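Local coordinates for mandelate racemase/muconate lactonizing enzyme-like protein (Roseovarius sp. TM1035, PDB 3RCY) that is probably a magnesium-dependent isomerase or lyase of the enolase superfamily, related to mandelate racemase, though its physiological reaction is not established, at residues I10-P15 / T340-A345; P310-G315 / A320-F325; I25-T30 / A53-V58. All coordinates share one frame; numbering follows the deposited sequence.

Interaction 1: I10-P15 / T340-A345; sequences IVTAPP and TPFHDA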
ATOM      1  N   ILE A  10     -39.074  -3.817 -30.927  1.00 16.34           N
ATOM      2  CA  ILE A  10     -38.826  -3.696 -32.356  1.00 16.85           C
ATOM      3  C   ILE A  10     -37.331  -3.755 -32.614  1.00 16.39           C
ATOM      4  O   ILE A  10     -36.573  -2.917 -32.123  1.00 16.03           O
ATOM      5  CB  ILE A  10     -39.406  -2.379 -32.939  1.00 17.77           C
ATOM      6  CG1 ILE A  10     -40.930  -2.334 -32.774  1.00 18.46           C
ATOM      7  CG2 ILE A  10     -39.030  -2.238 -34.421  1.00 18.55           C
ATOM      8  CD1 ILE A  10     -41.498  -0.920 -32.852  1.00 18.59           C
ATOM      9  N   VAL A  11     -36.912  -4.763 -33.368  1.00 16.26           N
ATOM     10  CA  VAL A  11     -35.526  -4.856 -33.802  1.00 16.45           C
ATOM     11  C   VAL A  11     -35.428  -4.293 -35.213  1.00 16.86           C
ATOM     12  O   VAL A  11     -36.107  -4.766 -36.124  1.00 17.31           O
ATOM     13  CB  VAL A  11     -35.006  -6.305 -33.744  1.00 16.66           C
ATOM     14  CG1 VAL A  11     -33.551  -6.378 -34.216  1.00 14.83           C
ATOM     15  CG2 VAL A  11     -35.143  -6.849 -32.318  1.00 15.48           C
ATOM     16  N   THR A  12     -34.591  -3.272 -35.376  1.00 16.52           N
ATOM     17  CA  THR A  12     -34.492  -2.566 -36.642  1.00 16.50           C
ATOM     18  C   THR A  12     -33.057  -2.511 -37.153  1.00 17.36           C
ATOM     19  O   THR A  12     -32.112  -2.304 -36.378  1.00 17.44           O
ATOM     20  CB  THR A  12     -35.171  -1.154 -36.573  1.00 15.58           C
ATOM     21  OG1 THR A  12     -35.173  -0.556 -37.870  1.00 15.87           O
ATOM     22  CG2 THR A  12     -34.483  -0.225 -35.569  1.00 16.17           C
ATOM     23  N   ALA A  13     -32.912  -2.701 -38.463  1.00 18.21           N
ATOM     24  CA  ALA A  13     -31.606  -2.734 -39.127  1.00 18.60           C
ATOM     25  C   ALA A  13     -31.311  -1.432 -39.880  1.00 18.94           C
ATOM     26  O   ALA A  13     -32.025  -1.081 -40.822  1.00 19.33           O
ATOM     27  CB  ALA A  13     -31.533  -3.920 -40.083  1.00 18.73           C
ATOM     28  N   PRO A  14     -30.251  -0.714 -39.478  1.00 19.45           N
ATOM     29  CA  PRO A  14     -29.848   0.479 -40.226  1.00 19.90           C
ATOM     30  C   PRO A  14     -29.423   0.078 -41.638  1.00 20.80           C
ATOM     31  O   PRO A  14     -28.718  -0.924 -41.798  1.00 19.76           O
ATOM     32  CB  PRO A  14     -28.626   0.993 -39.454  1.00 19.68           C
ATOM     33  CG  PRO A  14     -28.714   0.359 -38.099  1.00 25.22           C
ATOM     34  CD  PRO A  14     -29.379  -0.966 -38.317  1.00 19.41           C
ATOM     35  N   PRO A  15     -29.862   0.843 -42.658  1.00 22.58           N
ATOM     36  CA  PRO A  15     -29.435   0.629 -44.038  1.00 24.26           C
ATOM     37  C   PRO A  15     -27.924   0.774 -44.198  1.00 25.47           C
ATOM     38  O   PRO A  15     -27.270   1.432 -43.381  1.00 24.84           O
ATOM     39  CB  PRO A  15     -30.151   1.750 -44.806  1.00 24.38           C
ATOM     40  CG  PRO A  15     -31.341   2.067 -43.979  1.00 25.47           C
ATOM     41  CD  PRO A  15     -30.890   1.894 -42.560  1.00 23.14           C
ATOM     42  N   THR A 340     -26.386  10.002 -39.478  1.00 17.21           N
ATOM     43  CA  THR A 340     -26.823   9.294 -40.689  1.00 16.87           C
ATOM     44  C   THR A 340     -28.269   9.659 -40.978  1.00 16.52           C
ATOM     45  O   THR A 340     -28.996  10.051 -40.057  1.00 16.28           O
ATOM     46  CB  THR A 340     -26.702   7.735 -40.588  1.00 16.60           C
ATOM     47  OG1 THR A 340     -27.728   7.217 -39.732  1.00 16.31           O
ATOM     48  CG2 THR A 340     -25.324   7.297 -40.089  1.00 16.72           C
ATOM     49  N   PRO A 341     -28.699   9.541 -42.254  1.00 16.53           N
ATOM     50  CA  PRO A 341     -30.105   9.800 -42.560  1.00 16.76           C
ATOM     51  C   PRO A 341     -31.057   8.943 -41.715  1.00 16.81           C
ATOM     52  O   PRO A 341     -32.089   9.438 -41.268  1.00 17.29           O
ATOM     53  CB  PRO A 341     -30.214   9.448 -44.055  1.00 17.22           C
ATOM     54  CG  PRO A 341     -28.830   9.659 -44.581  1.00 22.73           C
ATOM     55  CD  PRO A 341     -27.925   9.215 -43.467  1.00 16.85           C
ATOM     56  N   PHE A 342     -30.703   7.679 -41.486  1.00 16.56           N
ATOM     57  CA  PHE A 342     -31.581   6.757 -40.751  1.00 16.55           C
ATOM     58  C   PHE A 342     -31.694   7.124 -39.266  1.00 16.32           C
ATOM     59  O   PHE A 342     -32.803   7.135 -38.722  1.00 16.30           O
ATOM     60  CB  PHE A 342     -31.128   5.298 -40.927  1.00 16.29           C
ATOM     61  CG  PHE A 342     -32.103   4.284 -40.375  1.00 19.88           C
ATOM     62  CD1 PHE A 342     -33.317   4.041 -41.015  1.00 17.03           C
ATOM     63  CD2 PHE A 342     -31.802   3.569 -39.221  1.00 16.22           C
ATOM     64  CE1 PHE A 342     -34.225   3.102 -40.508  1.00 20.42           C
ATOM     65  CE2 PHE A 342     -32.698   2.628 -38.703  1.00 19.64           C
ATOM     66  CZ  PHE A 342     -33.910   2.392 -39.348  1.00 16.86           C
ATOM     67  N   HIS A 343     -30.559   7.426 -38.621  1.00 15.73           N
ATOM     68  CA  HIS A 343     -30.573   7.964 -37.248  1.00 15.59           C
ATOM     69  C   HIS A 343     -31.532   9.148 -37.135  1.00 15.78           C
ATOM     70  O   HIS A 343     -32.385   9.185 -36.243  1.00 15.78           O
ATOM     71  CB  HIS A 343     -29.181   8.453 -36.818  1.00 14.95           C
ATOM     72  CG  HIS A 343     -28.301   7.391 -36.232  1.00 14.91           C
ATOM     73  ND1 HIS A 343     -27.411   6.661 -36.991  1.00 14.78           N
ATOM     74  CD2 HIS A 343     -28.134   6.976 -34.952  1.00 14.47           C
ATOM     75  CE1 HIS A 343     -26.747   5.828 -36.208  1.00 14.44           C
ATOM     76  NE2 HIS A 343     -27.167   5.997 -34.967  1.00 14.26           N
ATOM     77  N   ASP A 344     -31.372  10.120 -38.033  1.00 15.86           N
ATOM     78  CA  ASP A 344     -32.176  11.345 -37.987  1.00 16.43           C
ATOM     79  C   ASP A 344     -33.659  11.071 -38.230  1.00 16.63           C
ATOM     80  O   ASP A 344     -34.516  11.559 -37.488  1.00 16.57           O
ATOM     81  CB  ASP A 344     -31.648  12.385 -38.984  1.00 17.43           C
ATOM     82  CG  ASP A 344     -32.214  13.771 -38.730  1.00 23.31           C
ATOM     83  OD1 ASP A 344     -31.802  14.431 -37.751  1.00 17.76           O
ATOM     84  OD2 ASP A 344     -33.074  14.207 -39.516  1.00 18.45           O
ATOM     85  N   ALA A 345     -33.955  10.260 -39.246  1.00 16.86           N
ATOM     86  CA  ALA A 345     -35.337   9.948 -39.611  1.00 16.93           C
ATOM     87  C   ALA A 345     -36.077   9.147 -38.536  1.00 16.63           C
ATOM     88  O   ALA A 345     -37.282   9.339 -38.330  1.00 16.58           O
ATOM     89  CB  ALA A 345     -35.387   9.219 -40.963  1.00 17.45           C
TER
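At Phe342 the ring carbon CG is turned opposite the backbone N (chi1 -171°), and Thr12 places OG1 likewise (chi1 -174°); the first torsion throws the phenyl ring off helix 341-346, the second sets the hydroxyl beside the ring edge. OG1 of Thr12 lies near the ring plane, 3.5 Å from CZ of Phe342. Pro15 comes instead over a ring face, its side chain roughly perpendicular to that of Phe342. Its CD lies 3.7 Å from the Phe342 ring centroid and 23° off the ring normal, which makes a CH-pi contact. Between these two approaches, CA of Pro14 sits obliquely, 3.8 Å from CD2 of Phe342. Trp24 of strand 24-31 adds a second aromatic ring against Phe342. The helix start is fixed by Thr340 at the N-cap, where OG1 accepts a nearly straight bond from His343 N at 3.0 Å. No hydrogen bond joins the two segments; OG1 of Thr12 is bonded instead to backbone carbonyls, that of Asn378 foremost, with that of Ala375 also within bonding distance. Cohesion therefore rests on dispersion and on the CH-pi contact, which is likely to benefit from the slight positive polarisation of a proline CD next to its amide nitrogen.

Interaction 2: P310-G315 / A320-F325; sequences PHLYAG and AANVHF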
ATOM      1  N   PRO A 310     -20.718   9.661 -22.512  1.00 12.59           N
ATOM      2  CA  PRO A 310     -21.669   8.593 -22.848  1.00 13.30           C
ATOM      3  C   PRO A 310     -21.390   7.953 -24.212  1.00 13.50           C
ATOM      4  O   PRO A 310     -21.230   8.654 -25.214  1.00 13.57           O
ATOM      5  CB  PRO A 310     -23.022   9.315 -22.855  1.00 13.74           C
ATOM      6  CG  PRO A 310     -22.830  10.471 -21.920  1.00 16.42           C
ATOM      7  CD  PRO A 310     -21.412  10.915 -22.149  1.00 13.13           C
ATOM      8  N   HIS A 311     -21.311   6.629 -24.219  1.00 13.04           N
ATOM      9  CA  HIS A 311     -21.036   5.850 -25.421  1.00 13.05           C
ATOM     10  C   HIS A 311     -22.218   5.861 -26.378  1.00 13.14           C
ATOM     11  O   HIS A 311     -23.371   5.811 -25.944  1.00 13.33           O
ATOM     12  CB  HIS A 311     -20.745   4.391 -25.032  1.00 13.42           C
ATOM     13  CG  HIS A 311     -20.459   3.495 -26.199  1.00 14.20           C
ATOM     14  ND1 HIS A 311     -21.414   2.677 -26.766  1.00 14.32           N
ATOM     15  CD2 HIS A 311     -19.325   3.299 -26.914  1.00 14.34           C
ATOM     16  CE1 HIS A 311     -20.876   1.997 -27.764  1.00 14.79           C
ATOM     17  NE2 HIS A 311     -19.609   2.358 -27.875  1.00 14.53           N
ATOM     18  N   LEU A 312     -21.926   5.915 -27.675  1.00 12.86           N
ATOM     19  CA  LEU A 312     -22.942   5.642 -28.688  1.00 12.82           C
ATOM     20  C   LEU A 312     -22.378   4.864 -29.867  1.00 13.34           C
ATOM     21  O   LEU A 312     -21.632   5.405 -30.683  1.00 13.22           O
ATOM     22  CB  LEU A 312     -23.634   6.927 -29.191  1.00 12.51           C
ATOM     23  CG  LEU A 312     -24.796   6.612 -30.157  1.00 14.82           C
ATOM     24  CD1 LEU A 312     -26.053   6.140 -29.408  1.00 12.80           C
ATOM     25  CD2 LEU A 312     -25.131   7.774 -31.071  1.00 12.98           C
ATOM     26  N   TYR A 313     -22.720   3.585 -29.943  1.00 14.29           N
ATOM     27  CA  TYR A 313     -22.640   2.884 -31.216  1.00 15.01           C
ATOM     28  C   TYR A 313     -23.928   2.106 -31.377  1.00 15.17           C
ATOM     29  O   TYR A 313     -23.948   0.878 -31.331  1.00 15.34           O
ATOM     30  CB  TYR A 313     -21.391   1.995 -31.363  1.00 15.83           C
ATOM     31  CG  TYR A 313     -21.083   1.769 -32.824  1.00 19.14           C
ATOM     32  CD1 TYR A 313     -20.622   2.822 -33.619  1.00 16.22           C
ATOM     33  CD2 TYR A 313     -21.314   0.532 -33.434  1.00 16.51           C
ATOM     34  CE1 TYR A 313     -20.368   2.647 -34.975  1.00 19.68           C
ATOM     35  CE2 TYR A 313     -21.058   0.340 -34.797  1.00 19.65           C
ATOM     36  CZ  TYR A 313     -20.587   1.405 -35.558  1.00 16.85           C
ATOM     37  OH  TYR A 313     -20.339   1.250 -36.905  1.00 20.58           O
ATOM     38  N   ALA A 314     -25.008   2.859 -31.550  1.00 15.05           N
ATOM     39  CA  ALA A 314     -26.358   2.331 -31.523  1.00 15.12           C
ATOM     40  C   ALA A 314     -27.291   3.403 -32.081  1.00 15.01           C
ATOM     41  O   ALA A 314     -26.835   4.347 -32.732  1.00 15.32           O
ATOM     42  CB  ALA A 314     -26.743   1.953 -30.096  1.00 15.02           C
ATOM     43  N   GLY A 315     -28.587   3.269 -31.822  1.00 14.49           N
ATOM     44  CA  GLY A 315     -29.580   4.156 -32.425  1.00 14.11           C
ATOM     45  C   GLY A 315     -29.793   5.469 -31.694  1.00 13.73           C
ATOM     46  O   GLY A 315     -29.172   5.725 -30.653  1.00 12.83           O
ATOM     47  N   ALA A 320     -30.682   9.835 -27.335  1.00 13.45           N
ATOM     48  CA  ALA A 320     -31.538  10.794 -26.625  1.00 13.39           C
ATOM     49  C   ALA A 320     -31.378  10.663 -25.108  1.00 13.05           C
ATOM     50  O   ALA A 320     -31.306  11.672 -24.400  1.00 12.41           O
ATOM     51  CB  ALA A 320     -33.001  10.643 -27.030  1.00 13.25           C
ATOM     52  N   ALA A 321     -31.308   9.426 -24.620  1.00 13.17           N
ATOM     53  CA  ALA A 321     -31.024   9.175 -23.206  1.00 13.15           C
ATOM     54  C   ALA A 321     -29.695   9.812 -22.806  1.00 13.36           C
ATOM     55  O   ALA A 321     -29.620  10.522 -21.795  1.00 13.66           O
ATOM     56  CB  ALA A 321     -31.045   7.667 -22.882  1.00 12.32           C
ATOM     57  N   ASN A 322     -28.665   9.593 -23.625  1.00 13.37           N
ATOM     58  CA  ASN A 322     -27.343  10.200 -23.412  1.00 13.18           C
ATOM     59  C   ASN A 322     -27.398  11.723 -23.262  1.00 13.29           C
ATOM     60  O   ASN A 322     -26.697  12.305 -22.430  1.00 13.10           O
ATOM     61  CB  ASN A 322     -26.394   9.849 -24.561  1.00 13.29           C
ATOM     62  CG  ASN A 322     -26.060   8.367 -24.629  1.00 14.07           C
ATOM     63  OD1 ASN A 322     -26.398   7.593 -23.738  1.00 13.48           O
ATOM     64  ND2 ASN A 322     -25.380   7.972 -25.695  1.00 13.43           N
ATOM     65  N   VAL A 323     -28.218  12.361 -24.094  1.00 12.85           N
ATOM     66  CA  VAL A 323     -28.305  13.815 -24.126  1.00 12.36           C
ATOM     67  C   VAL A 323     -28.956  14.371 -22.861  1.00 12.66           C
ATOM     68  O   VAL A 323     -28.435  15.316 -22.262  1.00 12.65           O
ATOM     69  CB  VAL A 323     -29.006  14.315 -25.421  1.00 12.33           C
ATOM     70  CG1 VAL A 323     -29.335  15.806 -25.338  1.00 12.38           C
ATOM     71  CG2 VAL A 323     -28.111  14.031 -26.638  1.00 12.07           C
ATOM     72  N   HIS A 324     -30.080  13.783 -22.446  1.00 12.78           N
ATOM     73  CA  HIS A 324     -30.722  14.189 -21.185  1.00 12.78           C
ATOM     74  C   HIS A 324     -29.833  13.965 -19.958  1.00 12.55           C
ATOM     75  O   HIS A 324     -29.768  14.815 -19.051  1.00 12.08           O
ATOM     76  CB  HIS A 324     -32.067  13.478 -21.033  1.00 13.03           C
ATOM     77  CG  HIS A 324     -33.102  14.019 -21.959  1.00 14.22           C
ATOM     78  ND1 HIS A 324     -33.868  15.121 -21.647  1.00 13.75           N
ATOM     79  CD2 HIS A 324     -33.434  13.672 -23.225  1.00 14.08           C
ATOM     80  CE1 HIS A 324     -34.664  15.399 -22.663  1.00 14.96           C
ATOM     81  NE2 HIS A 324     -34.412  14.543 -23.640  1.00 14.35           N
ATOM     82  N   PHE A 325     -29.170  12.810 -19.934  1.00 12.33           N
ATOM     83  CA  PHE A 325     -28.196  12.483 -18.901  1.00 12.16           C
ATOM     84  C   PHE A 325     -27.102  13.554 -18.866  1.00 12.11           C
ATOM     85  O   PHE A 325     -26.851  14.164 -17.819  1.00 12.58           O
ATOM     86  CB  PHE A 325     -27.605  11.091 -19.171  1.00 12.45           C
ATOM     87  CG  PHE A 325     -26.411  10.742 -18.316  1.00 14.81           C
ATOM     88  CD1 PHE A 325     -26.543  10.560 -16.941  1.00 12.72           C
ATOM     89  CD2 PHE A 325     -25.162  10.561 -18.896  1.00 12.65           C
ATOM     90  CE1 PHE A 325     -25.440  10.229 -16.153  1.00 14.81           C
ATOM     91  CE2 PHE A 325     -24.047  10.220 -18.116  1.00 14.82           C
ATOM     92  CZ  PHE A 325     -24.196  10.061 -16.735  1.00 12.47           C
TER
HETATM   93  O   HOH W   1     -23.334   9.969 -26.539  1.00 10.83           O
HETATM   94  O   HOH W   2     -25.261   5.305 -24.094  1.00 13.01           O
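A beta-alpha unit of the enolase-superfamily barrel turns back on itself here: the loop leaving strand 307-308, with Pro310, His311 and Leu312, is met by Asn322 and Phe325 of the following helix, 316-327. Asn322 carries the polar part. With CG anti to its own carbonyl carbon (chi1 -66°), its amide reaches the loop backbone, and ND2 of Asn322 donates to O of His311 at 3.0 Å. The bond is bent, 139° at the hydrogen, and the donor stands above the carbonyl plane by 49° rather than on a lone pair. Two waters extend the link. One donates to O of His311 at 2.7 Å and to OD1 of Asn322 at 2.6 Å, so both amide ends are tied to the same carbonyl, one directly and one through water. The other donates to O of Pro310 at 2.8 Å and accepts a weak bond from ND2 of Asn322. Apolar contacts flank this network: CB of Pro310 lies 3.6 Å from CG of Asn322, and CG of Pro310 approaches the Phe325 ring at its edge, 3.8 Å from CD2. A leucine in place of Asn322 would probably leave the His311 carbonyl without its ND2 donor and the bridging waters without their helix-side partner, letting the loop shift. All five touching residues are buried. CB of His311 leaves the backbone away from the helix; this side chain comes to about 4 Å from the bound magnesium, whose site includes Glu235 and Glu261. A histidine in the loop just past this barrel strand, held by its backbone to the next helix, is consistent with the active-site architecture of mandelate racemase relatives.

Interaction 3: I25-T30 / A53-V58; sequences ILVKLT and AVIEDV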
ATOM      1  N   ILE A  25     -32.089  -2.494 -30.824  1.00 15.09           N
ATOM      2  CA  ILE A  25     -33.196  -3.111 -30.099  1.00 15.01           C
ATOM      3  C   ILE A  25     -33.980  -2.018 -29.394  1.00 14.93           C
ATOM      4  O   ILE A  25     -33.550  -1.495 -28.364  1.00 14.40           O
ATOM      5  CB  ILE A  25     -32.716  -4.185 -29.083  1.00 14.78           C
ATOM      6  CG1 ILE A  25     -31.923  -5.288 -29.802  1.00 15.41           C
ATOM      7  CG2 ILE A  25     -33.919  -4.790 -28.343  1.00 15.41           C
ATOM      8  CD1 ILE A  25     -31.092  -6.179 -28.861  1.00 15.38           C
ATOM      9  N   LEU A  26     -35.127  -1.673 -29.967  1.00 15.32           N
ATOM     10  CA  LEU A  26     -35.989  -0.641 -29.405  1.00 15.40           C
ATOM     11  C   LEU A  26     -37.081  -1.276 -28.558  1.00 15.32           C
ATOM     12  O   LEU A  26     -37.611  -2.337 -28.908  1.00 15.63           O
ATOM     13  CB  LEU A  26     -36.619   0.203 -30.524  1.00 15.81           C
ATOM     14  CG  LEU A  26     -35.674   0.754 -31.606  1.00 19.49           C
ATOM     15  CD1 LEU A  26     -36.477   1.512 -32.651  1.00 16.07           C
ATOM     16  CD2 LEU A  26     -34.577   1.646 -31.007  1.00 15.79           C
ATOM     17  N   VAL A  27     -37.403  -0.635 -27.438  1.00 14.27           N
ATOM     18  CA  VAL A  27     -38.536  -1.058 -26.613  1.00 14.00           C
ATOM     19  C   VAL A  27     -39.533   0.089 -26.473  1.00 14.72           C
ATOM     20  O   VAL A  27     -39.150   1.246 -26.305  1.00 14.76           O
ATOM     21  CB  VAL A  27     -38.098  -1.604 -25.218  1.00 13.55           C
ATOM     22  CG1 VAL A  27     -37.261  -2.863 -25.381  1.00 14.43           C
ATOM     23  CG2 VAL A  27     -37.325  -0.537 -24.400  1.00 13.76           C
ATOM     24  N   LYS A  28     -40.812  -0.242 -26.559  1.00 15.28           N
ATOM     25  CA  LYS A  28     -41.866   0.741 -26.416  1.00 15.63           C
ATOM     26  C   LYS A  28     -42.754   0.266 -25.273  1.00 15.79           C
ATOM     27  O   LYS A  28     -43.309  -0.835 -25.321  1.00 16.21           O
ATOM     28  CB  LYS A  28     -42.649   0.850 -27.732  1.00 16.29           C
ATOM     29  CG  LYS A  28     -43.887   1.750 -27.713  1.00 23.52           C
ATOM     30  CD  LYS A  28     -44.814   1.337 -28.873  1.00 18.38           C
ATOM     31  CE  LYS A  28     -46.072   2.169 -28.971  1.00 24.45           C
ATOM     32  NZ  LYS A  28     -46.796   1.815 -30.237  1.00 19.75           N
ATOM     33  N   LEU A  29     -42.853   1.085 -24.232  1.00 15.20           N
ATOM     34  CA  LEU A  29     -43.703   0.781 -23.092  1.00 15.61           C
ATOM     35  C   LEU A  29     -44.937   1.666 -23.113  1.00 15.89           C
ATOM     36  O   LEU A  29     -44.871   2.825 -23.518  1.00 15.53           O
ATOM     37  CB  LEU A  29     -42.950   0.973 -21.768  1.00 15.82           C
ATOM     38  CG  LEU A  29     -41.742   0.075 -21.490  1.00 17.06           C
ATOM     39  CD1 LEU A  29     -41.190   0.345 -20.098  1.00 15.52           C
ATOM     40  CD2 LEU A  29     -42.109  -1.391 -21.638  1.00 16.09           C
ATOM     41  N   THR A  30     -46.059   1.107 -22.679  1.00 16.46           N
ATOM     42  CA  THR A  30     -47.295   1.861 -22.559  1.00 17.29           C
ATOM     43  C   THR A  30     -47.848   1.669 -21.153  1.00 17.78           C
ATOM     44  O   THR A  30     -47.867   0.542 -20.635  1.00 17.51           O
ATOM     45  CB  THR A  30     -48.350   1.408 -23.601  1.00 17.54           C
ATOM     46  OG1 THR A  30     -47.755   1.364 -24.905  1.00 19.15           O
ATOM     47  CG2 THR A  30     -49.554   2.368 -23.624  1.00 19.26           C
ATOM     48  N   ALA A  53     -36.723 -12.695 -25.774  1.00 13.19           N
ATOM     49  CA  ALA A  53     -37.191 -13.531 -24.672  1.00 13.23           C
ATOM     50  C   ALA A  53     -36.691 -12.988 -23.328  1.00 12.39           C
ATOM     51  O   ALA A  53     -37.437 -12.975 -22.356  1.00 11.89           O
ATOM     52  CB  ALA A  53     -36.769 -14.984 -24.870  1.00 13.16           C
ATOM     53  N   VAL A  54     -35.442 -12.522 -23.292  1.00 11.88           N
ATOM     54  CA  VAL A  54     -34.859 -11.965 -22.059  1.00 11.54           C
ATOM     55  C   VAL A  54     -35.607 -10.698 -21.634  1.00 12.38           C
ATOM     56  O   VAL A  54     -36.000 -10.559 -20.465  1.00 12.60           O
ATOM     57  CB  VAL A  54     -33.337 -11.676 -22.224  1.00 11.39           C
ATOM     58  CG1 VAL A  54     -32.786 -10.842 -21.041  1.00 10.77           C
ATOM     59  CG2 VAL A  54     -32.558 -12.986 -22.372  1.00 11.08           C
ATOM     60  N   ILE A  55     -35.803  -9.785 -22.592  1.00 12.76           N
ATOM     61  CA  ILE A  55     -36.493  -8.512 -22.340  1.00 13.25           C
ATOM     62  C   ILE A  55     -37.924  -8.749 -21.842  1.00 13.49           C
ATOM     63  O   ILE A  55     -38.334  -8.182 -20.829  1.00 13.14           O
ATOM     64  CB  ILE A  55     -36.474  -7.607 -23.599  1.00 13.32           C
ATOM     65  CG1 ILE A  55     -35.040  -7.141 -23.885  1.00 14.04           C
ATOM     66  CG2 ILE A  55     -37.392  -6.403 -23.432  1.00 14.23           C
ATOM     67  CD1 ILE A  55     -34.825  -6.627 -25.309  1.00 13.17           C
ATOM     68  N   GLU A  56     -38.660  -9.611 -22.542  1.00 13.78           N
ATOM     69  CA  GLU A  56     -40.024  -9.968 -22.146  1.00 14.81           C
ATOM     70  C   GLU A  56     -40.078 -10.528 -20.719  1.00 14.34           C
ATOM     71  O   GLU A  56     -40.964 -10.168 -19.944  1.00 14.62           O
ATOM     72  CB  GLU A  56     -40.653 -10.955 -23.156  1.00 16.38           C
ATOM     73  CG  GLU A  56     -41.061 -10.305 -24.483  1.00 28.91           C
ATOM     74  CD  GLU A  56     -41.474 -11.312 -25.559  1.00 19.55           C
ATOM     75  OE1 GLU A  56     -41.423 -12.536 -25.293  1.00 30.43           O
ATOM     76  OE2 GLU A  56     -41.849 -10.880 -26.675  1.00 30.02           O
ATOM     77  N   ASP A  57     -39.115 -11.385 -20.375  1.00 13.49           N
ATOM     78  CA  ASP A  57     -39.019 -11.950 -19.025  1.00 13.68           C
ATOM     79  C   ASP A  57     -38.804 -10.859 -17.975  1.00 13.26           C
ATOM     80  O   ASP A  57     -39.574 -10.751 -17.020  1.00 13.18           O
ATOM     81  CB  ASP A  57     -37.890 -12.983 -18.946  1.00 14.28           C
ATOM     82  CG  ASP A  57     -37.836 -13.691 -17.603  1.00 12.54           C
ATOM     83  OD1 ASP A  57     -37.510 -13.039 -16.589  1.00 15.00           O
ATOM     84  OD2 ASP A  57     -38.107 -14.909 -17.556  1.00 15.11           O
ATOM     85  N   VAL A  58     -37.750 -10.066 -18.161  1.00 12.63           N
ATOM     86  CA  VAL A  58     -37.419  -8.966 -17.251  1.00 12.64           C
ATOM     87  C   VAL A  58     -38.620  -8.037 -17.026  1.00 12.89           C
ATOM     88  O   VAL A  58     -38.969  -7.710 -15.880  1.00 12.77           O
ATOM     89  CB  VAL A  58     -36.198  -8.158 -17.785  1.00 12.64           C
ATOM     90  CG1 VAL A  58     -36.005  -6.861 -16.988  1.00  9.31           C
ATOM     91  CG2 VAL A  58     -34.919  -9.026 -17.725  1.00  9.35           C
TER
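Ile55 projects from helix 48-63 onto strand 24-31 and touches it with two different branches. Its CD1 meets CG2 of Ile25 at 3.7 Å, while its CG2 lies 4.0 Å from CG1 of Val27. The split follows from the first torsion of Ile55: CG1 is anti to the carbonyl carbon (chi1 -68°) and carries CD1 toward Ile25, whereas CG2, anti to the backbone N, faces Val27. Both strand residues point toward the helix, and the Ile25 contact is the closer of the two. This is the tight part, entirely aliphatic, without a hydrogen bond between the segments and with all three side chains buried. The backbones remain well apart, with CA of Val27 8.8 Å from CA of Ile55, and only 101 Å² is buried in total. Leu29 does not touch 53-58; it packs on Phe59, farther along the same helix, and on Ala101 and Ile105 of helix 89-110. Glu56 is exposed at the solvent side. Other faces of the helix meet a second subunit: Ala53 packs on its Ala50, and Val54, Asp57 and Val58 on its Val46, while OD2 of Asp57 accepts a bond from its Gly47 N. Ile55 also rests on Ile9 of strand 4-12, Cys41 of strand 36-41 and Ala94 of helix 89-110, so helix 48-63 lies against the antiparallel three-stranded sheet of the N-terminal domain, beside helix 89-110 and with part of its surface in the subunit interface.

How the interactions relate
From the N terminus, residues 10-15 open the longest loop, which interaction 1 closes only at 340-345, with 324 residues between the two segments. Interactions 3 and 2 nest inside it in series: 25-30 closes with 53-58 within the N-terminal domain before 310-315 pairs with 320-325 in the barrel, and no loops cross. Interaction 1 thus ties the N-terminal sheet to the late barrel region, and it touches both others. Ile10 O lies 2.9 Å from Leu26 N, a probable hydrogen bond between neighbouring strands, and His343 NE2 lies 2.8 Å from Ala314 O, probably another. Interactions 2 and 3 do not touch, their nearest atoms being about 6 Å apart.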